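Local coordinates for protein beta subunit of photoactivated adenylyl cyclase (Beggiatoa sp. PS, PDB 5MBE) that probably converts ATP to cyclic AMP under blue-light control, coupling a flavin-binding BLUF sensor to a class III adenylyl cyclase domain, at residues K6-I11 with I77-T82; Q150-I155 with V256-M261. All coordinates share one frame; numbering follows the deposited sequence.

Contact 1: K6-I11 with I77-T82. With FMN (flavin mononucleotide), chain C.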
ATOM      1  N   LYS A   6      18.174  17.850 -19.488  1.00 99.52           N
ATOM      2  CA  LYS A   6      17.379  16.872 -18.762  1.00 91.90           C
ATOM      3  C   LYS A   6      18.304  15.820 -18.168  1.00 88.63           C
ATOM      4  O   LYS A   6      19.356  15.517 -18.734  1.00 87.93           O
ATOM      5  CB  LYS A   6      16.356  16.212 -19.694  1.00 94.91           C
ATOM      6  CG  LYS A   6      15.149  15.598 -19.014  1.00 96.27           C
ATOM      7  CD  LYS A   6      14.166  15.100 -20.062  1.00103.60           C
ATOM      8  CE  LYS A   6      12.843  14.700 -19.443  1.00101.62           C
ATOM      9  NZ  LYS A   6      11.694  15.182 -20.263  1.00103.75           N
ATOM     10  N   ARG A   7      17.912  15.271 -17.020  1.00 87.70           N
ATOM     11  CA  ARG A   7      18.659  14.179 -16.404  1.00 82.71           C
ATOM     12  C   ARG A   7      17.691  13.172 -15.803  1.00 81.62           C
ATOM     13  O   ARG A   7      16.814  13.542 -15.016  1.00 81.19           O
ATOM     14  CB  ARG A   7      19.631  14.686 -15.328  1.00 74.66           C
ATOM     15  CG  ARG A   7      20.263  13.559 -14.515  1.00 71.17           C
ATOM     16  CD  ARG A   7      21.621  13.928 -13.926  1.00 73.16           C
ATOM     17  NE  ARG A   7      21.577  15.130 -13.097  1.00 81.12           N
ATOM     18  CZ  ARG A   7      22.162  16.278 -13.419  1.00 92.12           C
ATOM     19  NH1 ARG A   7      22.845  16.379 -14.552  1.00 96.23           N
ATOM     20  NH2 ARG A   7      22.073  17.322 -12.608  1.00 97.56           N
ATOM     21  N   LEU A   8      17.862  11.904 -16.171  1.00 75.52           N
ATOM     22  CA  LEU A   8      17.000  10.822 -15.720  1.00 61.86           C
ATOM     23  C   LEU A   8      17.803   9.803 -14.924  1.00 62.62           C
ATOM     24  O   LEU A   8      19.010   9.639 -15.129  1.00 66.22           O
ATOM     25  CB  LEU A   8      16.320  10.117 -16.901  1.00 60.18           C
ATOM     26  CG  LEU A   8      15.479  10.963 -17.856  1.00 82.48           C
ATOM     27  CD1 LEU A   8      14.922  10.095 -18.974  1.00 85.69           C
ATOM     28  CD2 LEU A   8      14.357  11.658 -17.109  1.00 84.57           C
ATOM     29  N   VAL A   9      17.116   9.118 -14.011  1.00 66.54           N
ATOM     30  CA  VAL A   9      17.679   8.011 -13.245  1.00 68.94           C
ATOM     31  C   VAL A   9      16.627   6.912 -13.189  1.00 69.29           C
ATOM     32  O   VAL A   9      15.518   7.139 -12.693  1.00 69.62           O
ATOM     33  CB  VAL A   9      18.091   8.422 -11.820  1.00 73.31           C
ATOM     34  CG1 VAL A   9      18.603   7.213 -11.051  1.00 67.32           C
ATOM     35  CG2 VAL A   9      19.143   9.521 -11.853  1.00 81.11           C
ATOM     36  N   TYR A  10      16.964   5.726 -13.693  1.00 62.73           N
ATOM     37  CA  TYR A  10      16.029   4.610 -13.686  1.00 52.82           C
ATOM     38  C   TYR A  10      16.753   3.330 -13.296  1.00 49.32           C
ATOM     39  O   TYR A  10      17.959   3.186 -13.506  1.00 56.25           O
ATOM     40  CB  TYR A  10      15.337   4.430 -15.050  1.00 61.27           C
ATOM     41  CG  TYR A  10      16.178   3.757 -16.118  1.00 64.00           C
ATOM     42  CD1 TYR A  10      16.157   2.376 -16.282  1.00 64.95           C
ATOM     43  CD2 TYR A  10      16.977   4.503 -16.974  1.00 65.94           C
ATOM     44  CE1 TYR A  10      16.917   1.758 -17.256  1.00 62.10           C
ATOM     45  CE2 TYR A  10      17.738   3.892 -17.954  1.00 72.55           C
ATOM     46  CZ  TYR A  10      17.706   2.519 -18.089  1.00 68.24           C
ATOM     47  OH  TYR A  10      18.462   1.906 -19.061  1.00 71.95           O
ATOM     48  N   ILE A  11      15.992   2.400 -12.722  1.00 60.22           N
ATOM     49  CA  ILE A  11      16.460   1.054 -12.421  1.00 58.58           C
ATOM     50  C   ILE A  11      15.592   0.072 -13.196  1.00 64.47           C
ATOM     51  O   ILE A  11      14.417   0.338 -13.468  1.00 63.19           O
ATOM     52  CB  ILE A  11      16.421   0.748 -10.907  1.00 55.14           C
ATOM     53  CG1 ILE A  11      14.997   0.898 -10.367  1.00 59.94           C
ATOM     54  CG2 ILE A  11      17.375   1.661 -10.152  1.00 46.18           C
ATOM     55  CD1 ILE A  11      14.866   0.593  -8.891  1.00 57.86           C
ATOM     56  N   ILE A  77      11.018  -1.472 -15.929  1.00 66.10           N
ATOM     57  CA  ILE A  77      11.801  -0.243 -15.873  1.00 70.51           C
ATOM     58  C   ILE A  77      11.033   0.800 -15.072  1.00 76.31           C
ATOM     59  O   ILE A  77       9.859   1.073 -15.349  1.00 82.13           O
ATOM     60  CB  ILE A  77      12.119   0.269 -17.288  1.00 75.29           C
ATOM     61  CG1 ILE A  77      13.018  -0.719 -18.040  1.00 79.47           C
ATOM     62  CG2 ILE A  77      12.774   1.640 -17.225  1.00 73.45           C
ATOM     63  CD1 ILE A  77      12.269  -1.753 -18.859  1.00 82.15           C
ATOM     64  N   LEU A  78      11.696   1.390 -14.076  1.00 70.05           N
ATOM     65  CA  LEU A  78      11.091   2.406 -13.222  1.00 66.53           C
ATOM     66  C   LEU A  78      12.047   3.580 -13.086  1.00 66.89           C
ATOM     67  O   LEU A  78      13.147   3.427 -12.545  1.00 66.64           O
ATOM     68  CB  LEU A  78      10.747   1.840 -11.842  1.00 64.16           C
ATOM     69  CG  LEU A  78      10.183   2.861 -10.851  1.00 64.44           C
ATOM     70  CD1 LEU A  78       8.837   3.385 -11.329  1.00 68.23           C
ATOM     71  CD2 LEU A  78      10.069   2.271  -9.455  1.00 62.72           C
ATOM     72  N   CYS A  79      11.624   4.745 -13.570  1.00 62.01           N
ATOM     73  CA  CYS A  79      12.401   5.969 -13.411  1.00 60.75           C
ATOM     74  C   CYS A  79      12.166   6.521 -12.011  1.00 64.38           C
ATOM     75  O   CYS A  79      11.021   6.779 -11.622  1.00 61.37           O
ATOM     76  CB  CYS A  79      12.016   6.993 -14.476  1.00 66.76           C
ATOM     77  SG  CYS A  79      12.809   8.606 -14.285  1.00 73.44           S
ATOM     78  N   LEU A  80      13.244   6.689 -11.252  1.00 63.34           N
ATOM     79  CA  LEU A  80      13.123   7.106  -9.862  1.00 66.77           C
ATOM     80  C   LEU A  80      13.201   8.615  -9.690  1.00 68.75           C
ATOM     81  O   LEU A  80      12.526   9.166  -8.813  1.00 79.69           O
ATOM     82  CB  LEU A  80      14.213   6.434  -9.018  1.00 61.40           C
ATOM     83  CG  LEU A  80      14.262   4.898  -9.010  1.00 51.76           C
ATOM     84  CD1 LEU A  80      15.473   4.382  -8.246  1.00 60.17           C
ATOM     85  CD2 LEU A  80      12.988   4.297  -8.434  1.00 57.10           C
ATOM     86  N   LYS A  81      13.991   9.297 -10.515  1.00 63.41           N
ATOM     87  CA  LYS A  81      14.286  10.708 -10.329  1.00 66.23           C
ATOM     88  C   LYS A  81      14.412  11.381 -11.689  1.00 75.76           C
ATOM     89  O   LYS A  81      14.869  10.773 -12.660  1.00 74.51           O
ATOM     90  CB  LYS A  81      15.582  10.895  -9.523  1.00 65.98           C
ATOM     91  CG  LYS A  81      15.706  12.226  -8.810  1.00 64.34           C
ATOM     92  CD  LYS A  81      16.940  12.240  -7.917  1.00 68.49           C
ATOM     93  CE  LYS A  81      16.985  13.497  -7.065  1.00 79.67           C
ATOM     94  NZ  LYS A  81      18.139  13.495  -6.121  1.00 86.12           N
ATOM     95  N   THR A  82      14.012  12.650 -11.745  1.00 78.99           N
ATOM     96  CA  THR A  82      14.076  13.452 -12.960  1.00 84.65           C
ATOM     97  C   THR A  82      14.421  14.887 -12.586  1.00 93.01           C
ATOM     98  O   THR A  82      13.866  15.440 -11.633  1.00 95.24           O
ATOM     99  CB  THR A  82      12.747  13.409 -13.734  1.00 88.25           C
ATOM    100  OG1 THR A  82      12.424  12.049 -14.048  1.00 92.62           O
ATOM    101  CG2 THR A  82      12.846  14.207 -15.023  1.00 94.35           C
TER
HETATM  102  N1  FMN C 401      21.382   2.714 -26.436  1.00 95.50           N
HETATM  103  C2  FMN C 401      21.902   3.981 -26.578  1.00 99.05           C
HETATM  104  O2  FMN C 401      22.069   4.435 -27.705  1.00102.04           O
HETATM  105  N3  FMN C 401      22.231   4.731 -25.467  1.00 99.22           N
HETATM  106  C4  FMN C 401      22.038   4.210 -24.206  1.00 92.72           C
HETATM  107  O4  FMN C 401      22.330   4.874 -23.211  1.00 89.28           O
HETATM  108  C4A FMN C 401      21.513   2.933 -24.061  1.00 85.85           C
HETATM  109  N5  FMN C 401      21.320   2.415 -22.802  1.00 82.34           N
HETATM  110  C5A FMN C 401      20.800   1.149 -22.657  1.00 86.77           C
HETATM  111  C6  FMN C 401      20.610   0.637 -21.383  1.00 86.74           C
HETATM  112  C7  FMN C 401      20.086  -0.638 -21.222  1.00 88.29           C
HETATM  113  C7M FMN C 401      19.885  -1.182 -19.840  1.00 81.54           C
HETATM  114  C8  FMN C 401      19.751  -1.399 -22.337  1.00 90.10           C
HETATM  115  C8M FMN C 401      19.183  -2.778 -22.163  1.00 89.03           C
HETATM  116  C9  FMN C 401      19.940  -0.884 -23.615  1.00 87.33           C
HETATM  117  C9A FMN C 401      20.466   0.392 -23.776  1.00 88.87           C
HETATM  118  N10 FMN C 401      20.654   0.912 -25.042  1.00 95.15           N
HETATM  119  C10 FMN C 401      21.181   2.182 -25.182  1.00 91.29           C
HETATM  120  C1' FMN C 401      20.302   0.094 -26.255  1.00101.35           C
HETATM  121  C2' FMN C 401      19.080   0.646 -26.989  1.00106.65           C
HETATM  122  O2' FMN C 401      17.901   0.081 -26.462  1.00107.67           O
HETATM  123  C3' FMN C 401      19.162   0.338 -28.480  1.00108.93           C
HETATM  124  O3' FMN C 401      19.965  -0.804 -28.673  1.00107.95           O
HETATM  125  C4' FMN C 401      19.762   1.506 -29.258  1.00111.55           C
HETATM  126  O4' FMN C 401      19.352   2.727 -28.684  1.00109.55           O
HETATM  127  C5' FMN C 401      19.330   1.472 -30.720  1.00116.59           C
HETATM  128  O5' FMN C 401      20.162   0.603 -31.459  1.00121.83           O
HETATM  129  P   FMN C 401      19.811   0.241 -32.988  1.00124.79           P
HETATM  130  O1P FMN C 401      19.455   1.521 -33.706  1.00118.94           O
HETATM  131  O2P FMN C 401      21.016  -0.387 -33.647  1.00123.22           O
HETATM  132  O3P FMN C 401      18.644  -0.719 -33.032  1.00122.11           O
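Tyr10 spans the distance between strand 77-82 and the flavin. Its CB rests 3.7 Å from Cys79 CA, the closeness of a non-hydrogen-bonded antiparallel pair. With chi1 at 78°, CG stands between the backbone N and the carbonyl carbon, which raises the ring off the sheet beside Ile77, both side chains pointing the same way. Along that ring Ile77 CG2 meets CD1 at 3.6 Å and CE1 more loosely. At the tip, OH lies 3.4 Å from C6 of FMN and is hydrogen-bonded to Gln52, which itself bonds the flavin: the Tyr-Gln-flavin relay of BLUF photoreceptors. A phenylalanine here would probably deprive Gln52 OE1 of its hydroxyl partner and let that amide turn beside the flavin.

The strands shift register just before Tyr10. Leu80 and Lys81 both face Val9, a classic beta bulge, and Val9 O takes Leu80 N at 2.7 Å in the carbonyl plane and Lys81 N in a weak bond. Beyond it, Ile11 and Leu78 exchange two backbone bonds, and Ile11 CG2 packs 3.8 Å from Leu80 CD1 with the side chains crossing at about a right angle.

Strand 6-14 runs between 74-84 and 49-56, bonded to the latter from Leu8 to Leu54 and Tyr10 to Gln52; helix 58-69 touches Leu8, Tyr10 and Cys79, while Val9, Ile11 and Leu80 reach Leu115 and Ile119 of the second subunit, and helix 110-129 of the same chain meets Ile11, Leu78 and Leu80.

Contact 2: Q150-I155 with V256-M261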
ATOM      1  N   GLN A 150      -5.795  16.736  -5.150  1.00 55.78           N
ATOM      2  CA  GLN A 150      -6.625  17.458  -6.100  1.00 51.81           C
ATOM      3  C   GLN A 150      -8.007  16.828  -6.177  1.00 45.73           C
ATOM      4  O   GLN A 150      -8.174  15.623  -5.961  1.00 39.78           O
ATOM      5  CB  GLN A 150      -5.991  17.473  -7.497  1.00 49.50           C
ATOM      6  CG  GLN A 150      -4.799  18.406  -7.642  1.00 62.23           C
ATOM      7  CD  GLN A 150      -5.197  19.870  -7.667  1.00 67.44           C
ATOM      8  OE1 GLN A 150      -6.381  20.205  -7.736  1.00 75.03           O
ATOM      9  NE2 GLN A 150      -4.206  20.752  -7.609  1.00 74.75           N
ATOM     10  N   LEU A 151      -8.997  17.660  -6.488  1.00 39.39           N
ATOM     11  CA  LEU A 151     -10.353  17.194  -6.743  1.00 38.46           C
ATOM     12  C   LEU A 151     -10.499  16.914  -8.233  1.00 37.76           C
ATOM     13  O   LEU A 151     -10.322  17.815  -9.060  1.00 41.71           O
ATOM     14  CB  LEU A 151     -11.378  18.227  -6.284  1.00 43.82           C
ATOM     15  CG  LEU A 151     -12.846  17.876  -6.529  1.00 56.32           C
ATOM     16  CD1 LEU A 151     -13.285  16.733  -5.627  1.00 49.02           C
ATOM     17  CD2 LEU A 151     -13.721  19.102  -6.321  1.00 47.63           C
ATOM     18  N   VAL A 152     -10.808  15.664  -8.575  1.00 36.32           N
ATOM     19  CA  VAL A 152     -10.909  15.238  -9.962  1.00 42.52           C
ATOM     20  C   VAL A 152     -12.170  14.406 -10.141  1.00 44.97           C
ATOM     21  O   VAL A 152     -12.692  13.811  -9.195  1.00 53.50           O
ATOM     22  CB  VAL A 152      -9.669  14.436 -10.416  1.00 38.76           C
ATOM     23  CG1 VAL A 152      -8.464  15.349 -10.538  1.00 52.45           C
ATOM     24  CG2 VAL A 152      -9.381  13.310  -9.438  1.00 41.70           C
ATOM     25  N   GLU A 153     -12.666  14.387 -11.373  1.00 55.94           N
ATOM     26  CA  GLU A 153     -13.780  13.530 -11.754  1.00 55.06           C
ATOM     27  C   GLU A 153     -13.215  12.193 -12.216  1.00 54.74           C
ATOM     28  O   GLU A 153     -12.478  12.137 -13.207  1.00 52.84           O
ATOM     29  CB  GLU A 153     -14.610  14.177 -12.862  1.00 58.78           C
ATOM     30  CG  GLU A 153     -15.044  15.601 -12.558  1.00 68.38           C
ATOM     31  CD  GLU A 153     -14.956  16.510 -13.770  1.00 66.99           C
ATOM     32  OE1 GLU A 153     -16.015  16.898 -14.309  1.00 72.29           O
ATOM     33  OE2 GLU A 153     -13.824  16.835 -14.186  1.00 58.67           O
ATOM     34  N   LYS A 154     -13.544  11.125 -11.495  1.00 48.99           N
ATOM     35  CA  LYS A 154     -13.013   9.810 -11.815  1.00 41.14           C
ATOM     36  C   LYS A 154     -14.127   8.775 -11.796  1.00 39.72           C
ATOM     37  O   LYS A 154     -15.166   8.962 -11.159  1.00 35.20           O
ATOM     38  CB  LYS A 154     -11.907   9.382 -10.840  1.00 44.18           C
ATOM     39  CG  LYS A 154     -10.696  10.286 -10.839  1.00 59.21           C
ATOM     40  CD  LYS A 154      -9.542   9.647 -10.085  1.00 55.47           C
ATOM     41  CE  LYS A 154      -8.719   8.754 -10.995  1.00 57.69           C
ATOM     42  NZ  LYS A 154      -8.013   9.551 -12.036  1.00 55.06           N
ATOM     43  N   ILE A 155     -13.887   7.679 -12.504  1.00 37.11           N
ATOM     44  CA  ILE A 155     -14.738   6.499 -12.445  1.00 33.06           C
ATOM     45  C   ILE A 155     -14.126   5.544 -11.434  1.00 30.80           C
ATOM     46  O   ILE A 155     -12.958   5.163 -11.556  1.00 32.43           O
ATOM     47  CB  ILE A 155     -14.869   5.836 -13.822  1.00 36.00           C
ATOM     48  CG1 ILE A 155     -15.600   6.767 -14.788  1.00 36.28           C
ATOM     49  CG2 ILE A 155     -15.586   4.500 -13.699  1.00 40.52           C
ATOM     50  CD1 ILE A 155     -15.475   6.357 -16.227  1.00 29.38           C
ATOM     51  N   VAL A 256     -14.050  13.098  -6.677  1.00 39.53           N
ATOM     52  CA  VAL A 256     -13.272  12.470  -5.620  1.00 44.36           C
ATOM     53  C   VAL A 256     -12.013  13.288  -5.389  1.00 42.03           C
ATOM     54  O   VAL A 256     -11.469  13.906  -6.309  1.00 43.19           O
ATOM     55  CB  VAL A 256     -12.911  11.000  -5.941  1.00 37.31           C
ATOM     56  CG1 VAL A 256     -14.165  10.155  -6.040  1.00 45.61           C
ATOM     57  CG2 VAL A 256     -12.093  10.912  -7.224  1.00 40.33           C
ATOM     58  N   ILE A 257     -11.555  13.293  -4.142  1.00 40.19           N
ATOM     59  CA  ILE A 257     -10.308  13.941  -3.765  1.00 43.66           C
ATOM     60  C   ILE A 257      -9.230  12.872  -3.727  1.00 39.79           C
ATOM     61  O   ILE A 257      -9.302  11.932  -2.926  1.00 54.28           O
ATOM     62  CB  ILE A 257     -10.433  14.666  -2.417  1.00 45.69           C
ATOM     63  CG1 ILE A 257     -11.471  15.781  -2.526  1.00 46.81           C
ATOM     64  CG2 ILE A 257      -9.079  15.218  -1.981  1.00 37.52           C
ATOM     65  CD1 ILE A 257     -12.096  16.158  -1.216  1.00 43.89           C
ATOM     66  N   GLU A 258      -8.243  13.003  -4.605  1.00 42.38           N
ATOM     67  CA  GLU A 258      -7.172  12.029  -4.743  1.00 44.85           C
ATOM     68  C   GLU A 258      -5.857  12.635  -4.272  1.00 46.48           C
ATOM     69  O   GLU A 258      -5.515  13.761  -4.652  1.00 44.95           O
ATOM     70  CB  GLU A 258      -7.057  11.561  -6.196  1.00 49.87           C
ATOM     71  CG  GLU A 258      -5.849  10.708  -6.480  1.00 70.28           C
ATOM     72  CD  GLU A 258      -5.988   9.909  -7.758  1.00 83.68           C
ATOM     73  OE1 GLU A 258      -5.294   8.881  -7.899  1.00 83.50           O
ATOM     74  OE2 GLU A 258      -6.802  10.304  -8.617  1.00 82.99           O
ATOM     75  N   GLY A 259      -5.124  11.888  -3.454  1.00 46.75           N
ATOM     76  CA  GLY A 259      -3.843  12.358  -2.970  1.00 53.72           C
ATOM     77  C   GLY A 259      -3.286  11.452  -1.894  1.00 47.88           C
ATOM     78  O   GLY A 259      -3.848  10.397  -1.571  1.00 49.63           O
ATOM     79  N   ASN A 260      -2.157  11.891  -1.346  1.00 40.93           N
ATOM     80  CA  ASN A 260      -1.441  11.164  -0.309  1.00 51.56           C
ATOM     81  C   ASN A 260      -1.833  11.739   1.045  1.00 49.60           C
ATOM     82  O   ASN A 260      -1.680  12.945   1.277  1.00 49.20           O
ATOM     83  CB  ASN A 260       0.067  11.266  -0.525  1.00 66.14           C
ATOM     84  CG  ASN A 260       0.454  11.219  -1.993  1.00 77.50           C
ATOM     85  OD1 ASN A 260       0.505  10.147  -2.597  1.00 67.79           O
ATOM     86  ND2 ASN A 260       0.742  12.385  -2.571  1.00 81.31           N
ATOM     87  N   MET A 261      -2.340  10.878   1.927  1.00 41.81           N
ATOM     88  CA  MET A 261      -2.979  11.308   3.161  1.00 43.95           C
ATOM     89  C   MET A 261      -2.495  10.451   4.326  1.00 44.87           C
ATOM     90  O   MET A 261      -2.024   9.324   4.142  1.00 47.35           O
ATOM     91  CB  MET A 261      -4.501  11.235   3.026  1.00 53.20           C
ATOM     92  CG  MET A 261      -4.994  11.707   1.678  1.00 64.24           C
ATOM     93  SD  MET A 261      -6.134  13.085   1.799  1.00 75.45           S
ATOM     94  CE  MET A 261      -7.477  12.341   2.704  1.00 76.38           C
TER
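The carboxylate of Glu258 meets Lys154 through OE2, which has the lysine CD at 3.2 Å, lifted to one side of the carboxylate plane, and Val152 CG2 at 4.0 Å. The other oxygen, OE1, is turned to Arg133 in a salt bridge and to His269 NE2 in a hydrogen bond. A second flat group, the peptide joining Val256 to Ile257, has Leu151 CD1 lying over one of its faces, 3.4 Å from Val256 O, and the same methyl also touches Ile257 CG1.

Lys154 passes the carboxylate along its methylenes. Its CB and CG run across Val256 CG2 at about a right angle, CG at 3.9 Å; CD and CE then lie closest to Glu258 OE2, and the chain, bent at its last two torsions, leaves NZ farther from OE2 at 3.7 Å, a long salt bridge. In Glu258, CG anti to the backbone N (chi1 171°) and a chain extended beyond it carry the carboxylate out to those methylenes.

Beneath these side chains strands 150-161 and 247-258 pair antiparallel in the mixed sheet of the class III cyclase catalytic domain. Gln150 and Glu258 exchange two hydrogen bonds, as do Val152 and Val256, with Val256 N to Val152 O at 2.9 Å and almost straight (179°). Leu151 and Ile257, the non-hydrogen-bonded pair between them, pack on Val173 and Val176 of the second subunit. At Gly259 the chain turns a corner, and strand 260-261 leaves this ladder.

Chemically, Arg133 and His269 hold OE1 of a buried acid, and Lys154 adds its weaker bridge at OE2. These positive neighbours would probably favour a charged carboxylate, which in turn is likely to offset the closeness of Lys154 NZ to Arg133, while the Arg133 bridge ties helix 132-139 to the cyclase sheet.

How the contacts relate
From the N terminus, strand 6-14 opens the BLUF fold, and contact 1 closes on it after 65 intervening residues that include helices 21-36 and 58-69 and strands 40-46 and 49-56. The chain then adds strand 97-100 and passes through helices 110-129 and 132-139 before strand 150-161 starts contact 2, which closes 100 residues later on strand 247-258. The two loops therefore follow in series, neither enclosing nor crossing the other. The centres of contact 1 and contact 2 lie about 26 Å apart. Contact 1 joins edge strand 74-84 to 6-14 in the sensor sheet, contact 2 strands 150-161 and 247-258 in the cyclase sheet; both also reach the second subunit, consistent with a dimer that engages both domains.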